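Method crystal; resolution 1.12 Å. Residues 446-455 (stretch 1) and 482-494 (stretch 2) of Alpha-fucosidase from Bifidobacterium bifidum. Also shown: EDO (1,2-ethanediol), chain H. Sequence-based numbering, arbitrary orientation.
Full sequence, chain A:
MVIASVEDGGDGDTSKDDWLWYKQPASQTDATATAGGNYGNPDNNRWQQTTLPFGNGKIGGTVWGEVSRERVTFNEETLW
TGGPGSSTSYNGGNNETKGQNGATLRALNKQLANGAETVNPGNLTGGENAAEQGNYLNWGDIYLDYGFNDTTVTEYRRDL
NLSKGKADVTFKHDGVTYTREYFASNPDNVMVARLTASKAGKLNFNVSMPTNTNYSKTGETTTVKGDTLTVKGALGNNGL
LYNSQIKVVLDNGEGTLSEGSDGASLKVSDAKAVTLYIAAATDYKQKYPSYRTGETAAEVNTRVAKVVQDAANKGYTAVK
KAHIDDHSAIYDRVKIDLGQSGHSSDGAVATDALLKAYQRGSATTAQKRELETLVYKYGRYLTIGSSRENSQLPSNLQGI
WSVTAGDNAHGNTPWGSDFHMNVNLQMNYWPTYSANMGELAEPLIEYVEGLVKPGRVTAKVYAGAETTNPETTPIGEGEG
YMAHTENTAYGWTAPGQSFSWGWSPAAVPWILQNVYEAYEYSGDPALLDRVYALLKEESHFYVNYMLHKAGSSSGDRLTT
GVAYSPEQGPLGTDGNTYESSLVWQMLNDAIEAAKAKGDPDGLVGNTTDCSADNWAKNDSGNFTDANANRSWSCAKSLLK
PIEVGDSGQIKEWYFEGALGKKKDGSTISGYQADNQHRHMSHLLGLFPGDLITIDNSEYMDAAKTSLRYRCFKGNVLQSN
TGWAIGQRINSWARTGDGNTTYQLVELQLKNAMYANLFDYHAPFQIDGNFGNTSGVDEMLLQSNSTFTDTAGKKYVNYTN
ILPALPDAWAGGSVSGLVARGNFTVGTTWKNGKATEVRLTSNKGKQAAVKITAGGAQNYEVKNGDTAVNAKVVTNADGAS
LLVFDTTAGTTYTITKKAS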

# COMPACT_ATOMS: atom_id res chain seq x y z
N GLU A 446 10.39 -7.67 -3.69
CA GLU A 446 11.70 -7.82 -3.07
C GLU A 446 11.61 -7.86 -1.54
O GLU A 446 12.34 -8.61 -0.90
CB GLU A 446 12.65 -6.72 -3.53
CG GLU A 446 14.08 -6.97 -3.02
CD GLU A 446 15.08 -5.89 -3.38
OE1 GLU A 446 14.81 -5.06 -4.27
OE2 GLU A 446 16.16 -5.87 -2.75
N TYR A 447 10.71 -7.07 -0.96
CA TYR A 447 10.52 -7.06 0.49
C TYR A 447 10.04 -8.42 1.00
O TYR A 447 10.52 -8.91 2.02
CB TYR A 447 9.52 -5.97 0.88
CG TYR A 447 9.38 -5.80 2.37
CD1 TYR A 447 10.34 -5.09 3.10
CD2 TYR A 447 8.31 -6.36 3.06
CE1 TYR A 447 10.23 -4.94 4.47
CE2 TYR A 447 8.19 -6.22 4.44
CZ TYR A 447 9.15 -5.50 5.13
OH TYR A 447 9.02 -5.38 6.50
N VAL A 448 9.09 -9.02 0.29
CA VAL A 448 8.54 -10.30 0.71
C VAL A 448 9.60 -11.39 0.52
O VAL A 448 9.78 -12.23 1.39
CB VAL A 448 7.20 -10.60 -0.01
CG1 VAL A 448 6.70 -11.99 0.36
CG2 VAL A 448 6.16 -9.55 0.38
N GLU A 449 10.34 -11.34 -0.59
CA GLU A 449 11.52 -12.20 -0.74
C GLU A 449 12.49 -12.00 0.42
O GLU A 449 13.07 -12.96 0.93
CB GLU A 449 12.22 -11.97 -2.08
CG GLU A 449 11.39 -12.44 -3.26
CD GLU A 449 11.94 -12.02 -4.62
OE1 GLU A 449 12.54 -10.93 -4.73
OE2 GLU A 449 11.72 -12.77 -5.59
N GLY A 450 12.61 -10.75 0.86
CA GLY A 450 13.46 -10.38 1.99
C GLY A 450 13.01 -10.94 3.33
O GLY A 450 13.80 -11.00 4.27
N LEU A 451 11.75 -11.35 3.43
CA LEU A 451 11.25 -11.98 4.65
C LEU A 451 11.64 -13.45 4.77
O LEU A 451 11.52 -14.03 5.84
CB LEU A 451 9.73 -11.85 4.75
CG LEU A 451 9.16 -10.43 4.83
CD1 LEU A 451 7.64 -10.47 4.82
CD2 LEU A 451 9.67 -9.68 6.06
N VAL A 452 12.12 -14.06 3.69
CA VAL A 452 12.33 -15.51 3.70
C VAL A 452 13.45 -15.93 4.66
O VAL A 452 13.23 -16.77 5.52
CB VAL A 452 12.51 -16.09 2.28
CG1 VAL A 452 12.81 -17.58 2.34
CG2 VAL A 452 11.26 -15.82 1.44
N LYS A 453 14.64 -15.35 4.51
CA LYS A 453 15.75 -15.71 5.39
C LYS A 453 15.47 -15.46 6.88
O LYS A 453 15.56 -16.40 7.67
CB LYS A 453 17.06 -15.07 4.94
CG LYS A 453 17.62 -15.68 3.66
CD LYS A 453 18.94 -15.04 3.28
CE LYS A 453 19.51 -15.68 2.03
NZ LYS A 453 20.81 -15.05 1.66
N PRO A 454 15.11 -14.23 7.27
CA PRO A 454 14.77 -14.05 8.69
C PRO A 454 13.54 -14.86 9.11
O PRO A 454 13.50 -15.40 10.22
CB PRO A 454 14.51 -12.54 8.81
CG PRO A 454 14.16 -12.10 7.42
CD PRO A 454 15.01 -12.96 6.53
N GLY A 455 12.58 -15.00 8.20
CA GLY A 455 11.35 -15.73 8.49
C GLY A 455 11.55 -17.21 8.70
O GLY A 455 10.74 -17.85 9.38
N MET A 482 8.03 -17.53 8.32
CA MET A 482 6.93 -17.03 9.11
C MET A 482 7.21 -15.57 9.47
O MET A 482 8.33 -15.23 9.84
CB MET A 482 6.78 -17.88 10.38
CG MET A 482 5.63 -17.46 11.27
SD MET A 482 5.64 -18.37 12.83
CE MET A 482 4.16 -19.38 12.70
N ALA A 483 6.19 -14.73 9.35
CA ALA A 483 6.25 -13.34 9.80
C ALA A 483 4.85 -12.94 10.25
O ALA A 483 3.87 -13.63 9.95
CB ALA A 483 6.76 -12.43 8.70
N HIS A 484 4.77 -11.81 10.94
CA HIS A 484 3.56 -11.42 11.62
C HIS A 484 3.11 -10.01 11.20
O HIS A 484 3.25 -9.65 10.03
CB HIS A 484 3.76 -11.65 13.11
CG HIS A 484 3.83 -13.10 13.47
ND1 HIS A 484 4.98 -13.85 13.44
CD2 HIS A 484 2.83 -13.94 13.80
CE1 HIS A 484 4.69 -15.10 13.77
NE2 HIS A 484 3.39 -15.18 14.00
N THR A 485 2.52 -9.23 12.12
CA THR A 485 1.98 -7.92 11.76
C THR A 485 3.07 -6.85 11.65
O THR A 485 3.25 -6.24 10.60
CB THR A 485 0.88 -7.46 12.75
OG1 THR A 485 -0.26 -8.32 12.63
CG2 THR A 485 0.44 -6.03 12.44
N GLU A 486 3.76 -6.60 12.75
CA GLU A 486 4.73 -5.51 12.80
C GLU A 486 6.05 -5.96 12.20
O GLU A 486 6.72 -6.84 12.74
CB GLU A 486 4.95 -5.05 14.24
CG GLU A 486 3.71 -4.54 14.93
CD GLU A 486 4.04 -3.84 16.22
OE1 GLU A 486 4.98 -4.28 16.92
OE2 GLU A 486 3.35 -2.85 16.56
N ASN A 487 6.40 -5.34 11.08
CA ASN A 487 7.62 -5.63 10.35
C ASN A 487 8.45 -4.37 10.16
O ASN A 487 7.97 -3.26 10.39
CB ASN A 487 7.27 -6.31 9.02
CG ASN A 487 6.96 -7.78 9.20
OD1 ASN A 487 7.87 -8.61 9.18
ND2 ASN A 487 5.69 -8.11 9.42
N THR A 488 9.71 -4.56 9.79
CA THR A 488 10.65 -3.45 9.73
C THR A 488 11.57 -3.58 8.52
O THR A 488 11.36 -4.45 7.66
CB THR A 488 11.53 -3.39 11.00
OG1 THR A 488 12.44 -4.49 10.98
CG2 THR A 488 10.70 -3.40 12.28
N ALA A 489 12.60 -2.75 8.46
CA ALA A 489 13.64 -2.86 7.44
C ALA A 489 14.62 -4.01 7.69
O ALA A 489 15.47 -4.29 6.84
CB ALA A 489 14.39 -1.54 7.33
N TYR A 490 14.51 -4.67 8.85
CA TYR A 490 15.57 -5.56 9.33
C TYR A 490 15.13 -6.98 9.70
O TYR A 490 15.69 -7.61 10.61
CB TYR A 490 16.29 -4.92 10.53
CG TYR A 490 16.88 -3.57 10.25
CD1 TYR A 490 17.95 -3.43 9.37
CD2 TYR A 490 16.41 -2.43 10.89
CE1 TYR A 490 18.52 -2.20 9.12
CE2 TYR A 490 16.96 -1.18 10.64
CZ TYR A 490 18.02 -1.07 9.76
OH TYR A 490 18.60 0.15 9.49
N GLY A 491 14.13 -7.51 9.00
CA GLY A 491 13.74 -8.90 9.24
C GLY A 491 13.19 -9.16 10.64
O GLY A 491 13.49 -10.20 11.24
N TRP A 492 12.39 -8.21 11.13
CA TRP A 492 11.67 -8.33 12.40
C TRP A 492 10.41 -9.18 12.15
O TRP A 492 9.28 -8.67 12.10
CB TRP A 492 11.30 -6.94 12.90
CG TRP A 492 10.74 -6.83 14.28
CD1 TRP A 492 9.44 -6.60 14.62
CD2 TRP A 492 11.47 -6.88 15.51
NE1 TRP A 492 9.30 -6.52 15.99
CE2 TRP A 492 10.54 -6.68 16.56
CE3 TRP A 492 12.82 -7.08 15.83
CZ2 TRP A 492 10.92 -6.66 17.89
CZ3 TRP A 492 13.19 -7.06 17.17
CH2 TRP A 492 12.24 -6.86 18.18
N THR A 493 10.64 -10.48 11.99
CA THR A 493 9.60 -11.41 11.57
C THR A 493 8.99 -12.15 12.75
O THR A 493 8.01 -12.88 12.59
CB THR A 493 10.11 -12.41 10.52
OG1 THR A 493 11.27 -13.09 11.01
CG2 THR A 493 10.50 -11.68 9.25
N ALA A 494 9.56 -11.96 13.94
CA ALA A 494 8.97 -12.53 15.15
C ALA A 494 7.57 -11.97 15.37
O ALA A 494 7.25 -10.87 14.92
CB ALA A 494 9.82 -12.22 16.35
C1 EDO H . 16.95 -9.99 3.30
O1 EDO H . 16.49 -11.32 3.64
C2 EDO H . 17.91 -9.98 2.05
O2 EDO H . 18.91 -10.96 2.29
O HOH W 1 13.73 -13.44 12.16

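Two hydrogen bonds join the helical stretch 446-455 to the mostly irregular stretch 482-494, and 399 Å² is buried between them. Tyr447 and Gly455 cover the most surface, with Leu451, Thr493 and Pro454 close behind.

Tyr447 has the largest share. Its CA-to-CB bond points sideways, but with chi1 at t the ring carries the hydroxyl to the second stretch. Tyr447 OH donates a hydrogen bond to Thr488 O at 2.8 Å. Tyr447 OH also lies 3.2 Å from Asn487 CB, and both partners sit at the edge of the ring. A long side chain with a polar tip suits this place, since it reaches a backbone carbonyl and satisfies it in a buried setting.

Gly455 brings the backbones close. Gly455 CA is 4.6 Å from Met482 CA, and Met482 N donates to Gly455 O at 2.9 Å with a nearly straight angle. A CB on Gly455 would clash with Leu451 O and sit tightly against Met482 O.

Leu451 lies four residues after Tyr447. Its two methyls make contacts with the second stretch: Leu451 CD2 is 3.9 Å from Thr493 CG2, and Leu451 CD1 is 4.4 Å from Ala483 CB. An apolar side chain suits these apolar neighbours. Leu451 CD2 also approaches Asn487 OD1 at 3.8 Å. The amide of Asn487 is tied back to its own stretch by weak bonds from ND2 to His484 O and Thr485 O.

The CA-to-CB bond of Thr493 points toward the first stretch. Threonine offers both a methyl to Leu451 and a hydroxyl to water 1. Thr493 OG1 is 3.3 Å from Pro454 O, and water 1 links the same two atoms, lying 2.7 Å from Thr493 OG1 and donating to Pro454 O at 2.8 Å. Nearby, Pro454 CB packs 3.5 Å from Gly491 O. Gly491 has positive phi, which favours glycine, and a CB there would clash with Pro454 CB.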